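Local coordinates for protein yersinopine synthase (Yersinia pestis, PDB 6C4M) that catalyses the NADPH-dependent reductive condensation of pyruvate with an aminobutanoate-histidine intermediate, the last step in making the metallophore yersinopine, at residues T25-A30 with I109-A114. Numbering follows the deposited sequence.
Sequences TLILGA and ILAVPA. With NAP (NADP nicotinamide-adenine-dinucleotide phosphate), chain B.
The carbonyl oxygen of I109 accepts the shortest bond of this contact, from L28 N at 2.8 Å and almost straight (N-H...O 167°), between two parallel strands of a Rossmann-type nucleotide-binding fold. I109 N donates to L26 O, and A111 N, just past its strand, to L28 O at 2.9 Å, this last bond more bent (143°). Beta-branched I27 and I109 suit the extended backbone and fill the face against helix 32-44. There T25 CG2 lies against I109 CD1 at 3.8 Å; CG2 is anti to the backbone N, while OG1, beside that N (chi1 -56°), bonds L23 O and R107 NH1. On the other face, L28 CD1 reaches L110 CD2, where both leucines touch V120 of helix 117-121.

Beyond the strands both segments turn to the NADP. G29 begins a GxGxxA pattern consistent with the dinucleotide-binding turn; its positive phi would jam a CB against the carbonyl O of L28, and V112 CG1 blocks the same place, so glycine suits it. The small methyl of A111 fits against L28 O and G29 O. The single N-H of A30 is shared between the adenosine ribose O3B, at 3.1 Å, and N53 OD1. The P113 ring lies beside the same ribose, its CD 3.4 Å from O4B, with V112 CG1 3.5 Å from that oxygen.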
loop_
_atom_site.group_PDB
_atom_site.type_symbol
_atom_site.label_atom_id
_atom_site.label_comp_id
_atom_site.label_asym_id
_atom_site.label_seq_id
_atom_site.Cartn_x
_atom_site.Cartn_y
_atom_site.Cartn_z
ATOM N N THR A 25 37.021 -0.695 -29.529
ATOM C CA THR A 25 36.405 -0.516 -28.221
ATOM C C THR A 25 36.578 -1.780 -27.410
ATOM O O THR A 25 36.259 -2.874 -27.888
ATOM C CB THR A 25 34.931 -0.170 -28.343
ATOM O OG1 THR A 25 34.807 0.987 -29.170
ATOM C CG2 THR A 25 34.380 0.135 -26.967
ATOM N N LEU A 26 37.100 -1.620 -26.196
ATOM C CA LEU A 26 37.294 -2.724 -25.258
ATOM C C LEU A 26 36.280 -2.577 -24.124
ATOM O O LEU A 26 36.318 -1.599 -23.365
ATOM C CB LEU A 26 38.732 -2.762 -24.735
ATOM C CG LEU A 26 38.965 -3.753 -23.573
ATOM C CD1 LEU A 26 38.460 -5.153 -23.941
ATOM C CD2 LEU A 26 40.446 -3.820 -23.150
ATOM N N ILE A 27 35.362 -3.535 -24.024
ATOM C CA ILE A 27 34.347 -3.539 -22.967
ATOM C C ILE A 27 34.876 -4.337 -21.772
ATOM O O ILE A 27 35.102 -5.550 -21.882
ATOM C CB ILE A 27 33.020 -4.135 -23.467
ATOM C CG1 ILE A 27 32.487 -3.330 -24.673
ATOM C CG2 ILE A 27 31.954 -4.171 -22.328
ATOM C CD1 ILE A 27 31.255 -3.890 -25.283
ATOM N N LEU A 28 35.022 -3.679 -20.613
ATOM C CA LEU A 28 35.539 -4.338 -19.406
ATOM C C LEU A 28 34.369 -4.803 -18.548
ATOM O O LEU A 28 33.692 -3.997 -17.891
ATOM C CB LEU A 28 36.449 -3.424 -18.602
ATOM C CG LEU A 28 37.675 -2.916 -19.364
ATOM C CD1 LEU A 28 38.451 -1.973 -18.465
ATOM C CD2 LEU A 28 38.608 -4.060 -19.861
ATOM N N GLY A 29 34.158 -6.108 -18.535
ATOM C CA GLY A 29 33.071 -6.698 -17.797
ATOM C C GLY A 29 32.073 -7.222 -18.800
ATOM O O GLY A 29 31.716 -6.506 -19.742
ATOM N N ALA A 30 31.666 -8.481 -18.636
ATOM C CA ALA A 30 30.799 -9.163 -19.582
ATOM C C ALA A 30 29.547 -9.695 -18.895
ATOM O O ALA A 30 29.189 -10.867 -19.060
ATOM C CB ALA A 30 31.561 -10.304 -20.255
ATOM N N ILE A 109 35.094 0.872 -22.036
ATOM C CA ILE A 109 33.795 1.032 -21.383
ATOM C C ILE A 109 33.801 0.155 -20.135
ATOM O O ILE A 109 34.005 -1.066 -20.222
ATOM C CB ILE A 109 32.621 0.690 -22.314
ATOM C CG1 ILE A 109 32.708 1.534 -23.611
ATOM C CG2 ILE A 109 31.295 0.930 -21.559
ATOM C CD1 ILE A 109 31.644 1.271 -24.655
ATOM N N LEU A 110 33.612 0.776 -18.965
ATOM C CA LEU A 110 33.557 0.028 -17.703
ATOM C C LEU A 110 32.131 -0.432 -17.508
ATOM O O LEU A 110 31.247 0.361 -17.199
ATOM C CB LEU A 110 34.041 0.864 -16.524
ATOM C CG LEU A 110 35.565 0.894 -16.428
ATOM C CD1 LEU A 110 36.047 1.898 -15.405
ATOM C CD2 LEU A 110 36.058 -0.454 -16.019
ATOM N N ALA A 111 31.915 -1.716 -17.769
ATOM C CA ALA A 111 30.648 -2.385 -17.553
ATOM C C ALA A 111 30.663 -3.277 -16.323
ATOM O O ALA A 111 29.795 -4.146 -16.202
ATOM C CB ALA A 111 30.263 -3.226 -18.769
ATOM N N VAL A 112 31.633 -3.100 -15.427
ATOM C CA VAL A 112 31.621 -3.751 -14.114
ATOM C C VAL A 112 30.859 -2.808 -13.182
ATOM O O VAL A 112 30.659 -1.631 -13.545
ATOM C CB VAL A 112 33.036 -4.013 -13.580
ATOM C CG1 VAL A 112 33.803 -5.045 -14.429
ATOM C CG2 VAL A 112 33.791 -2.699 -13.416
ATOM N N PRO A 113 30.432 -3.233 -11.989
ATOM C CA PRO A 113 29.718 -2.303 -11.105
ATOM C C PRO A 113 30.643 -1.196 -10.631
ATOM O O PRO A 113 31.859 -1.371 -10.518
ATOM C CB PRO A 113 29.258 -3.191 -9.936
ATOM C CG PRO A 113 29.353 -4.592 -10.444
ATOM C CD PRO A 113 30.489 -4.589 -11.413
ATOM N N ALA A 114 30.047 -0.046 -10.317
ATOM C CA ALA A 114 30.869 1.119 -9.999
ATOM C C ALA A 114 31.781 0.887 -8.798
ATOM O O ALA A 114 32.829 1.528 -8.700
ATOM C CB ALA A 114 30.002 2.352 -9.743
HETATM P PA NAP B . 26.940 -7.486 -13.457
HETATM O O1A NAP B . 26.824 -6.124 -12.892
HETATM O O2A NAP B . 26.234 -8.547 -12.573
HETATM O O5B NAP B . 28.541 -7.827 -13.606
HETATM C C5B NAP B . 29.197 -7.159 -14.706
HETATM C C4B NAP B . 30.662 -7.634 -14.729
HETATM O O4B NAP B . 31.272 -7.252 -13.349
HETATM C C3B NAP B . 30.754 -8.910 -14.840
HETATM O O3B NAP B . 31.921 -9.280 -15.641
HETATM C C2B NAP B . 30.993 -9.468 -13.312
HETATM O O2B NAP B . 31.721 -10.745 -13.349
HETATM C C1B NAP B . 31.712 -8.581 -12.724
HETATM N N9A NAP B . 31.241 -8.499 -11.340
HETATM C C8A NAP B . 30.041 -8.417 -10.742
HETATM N N7A NAP B . 30.304 -8.401 -9.427
HETATM C C5A NAP B . 31.660 -8.473 -9.251
HETATM C C6A NAP B . 32.367 -8.474 -8.075
HETATM N N6A NAP B . 32.021 -8.426 -6.654
HETATM N N1A NAP B . 33.710 -8.550 -8.114
HETATM C C2A NAP B . 34.365 -8.613 -9.323
HETATM N N3A NAP B . 33.656 -8.611 -10.488
HETATM C C4A NAP B . 32.278 -8.535 -10.440
HETATM O O3 NAP B . 26.224 -7.473 -14.951
HETATM P PN NAP B . 25.347 -6.332 -15.690
HETATM O O1N NAP B . 25.700 -6.463 -17.106
HETATM O O2N NAP B . 23.872 -6.693 -15.392
HETATM O O5D NAP B . 25.577 -4.774 -15.138
HETATM C C5D NAP B . 26.491 -3.869 -15.813
HETATM C C4D NAP B . 26.423 -2.532 -15.048
HETATM O O4D NAP B . 24.947 -1.931 -15.146
HETATM C C3D NAP B . 26.665 -2.632 -13.758
HETATM O O3D NAP B . 27.219 -1.291 -13.339
HETATM C C2D NAP B . 25.309 -2.771 -13.056
HETATM O O2D NAP B . 25.391 -2.187 -11.843
HETATM C C1D NAP B . 24.413 -1.899 -13.956
HETATM N N1N NAP B . 23.004 -2.350 -14.063
HETATM C C2N NAP B . 22.607 -3.255 -14.984
HETATM C C3N NAP B . 21.241 -3.614 -15.051
HETATM C C7N NAP B . 20.745 -4.649 -16.083
HETATM O O7N NAP B . 19.650 -4.632 -16.485
HETATM N N7N NAP B . 21.689 -5.637 -16.531
HETATM C C4N NAP B . 20.334 -3.063 -14.190
HETATM C C5N NAP B . 20.737 -2.169 -13.274
HETATM C C6N NAP B . 22.085 -1.796 -13.209
HETATM P P2B NAP B . 30.867 -12.199 -13.551
HETATM O O1X NAP B . 30.320 -12.583 -12.193
HETATM O O2X NAP B . 29.740 -12.006 -14.509
HETATM O O3X NAP B . 31.835 -13.267 -14.005
#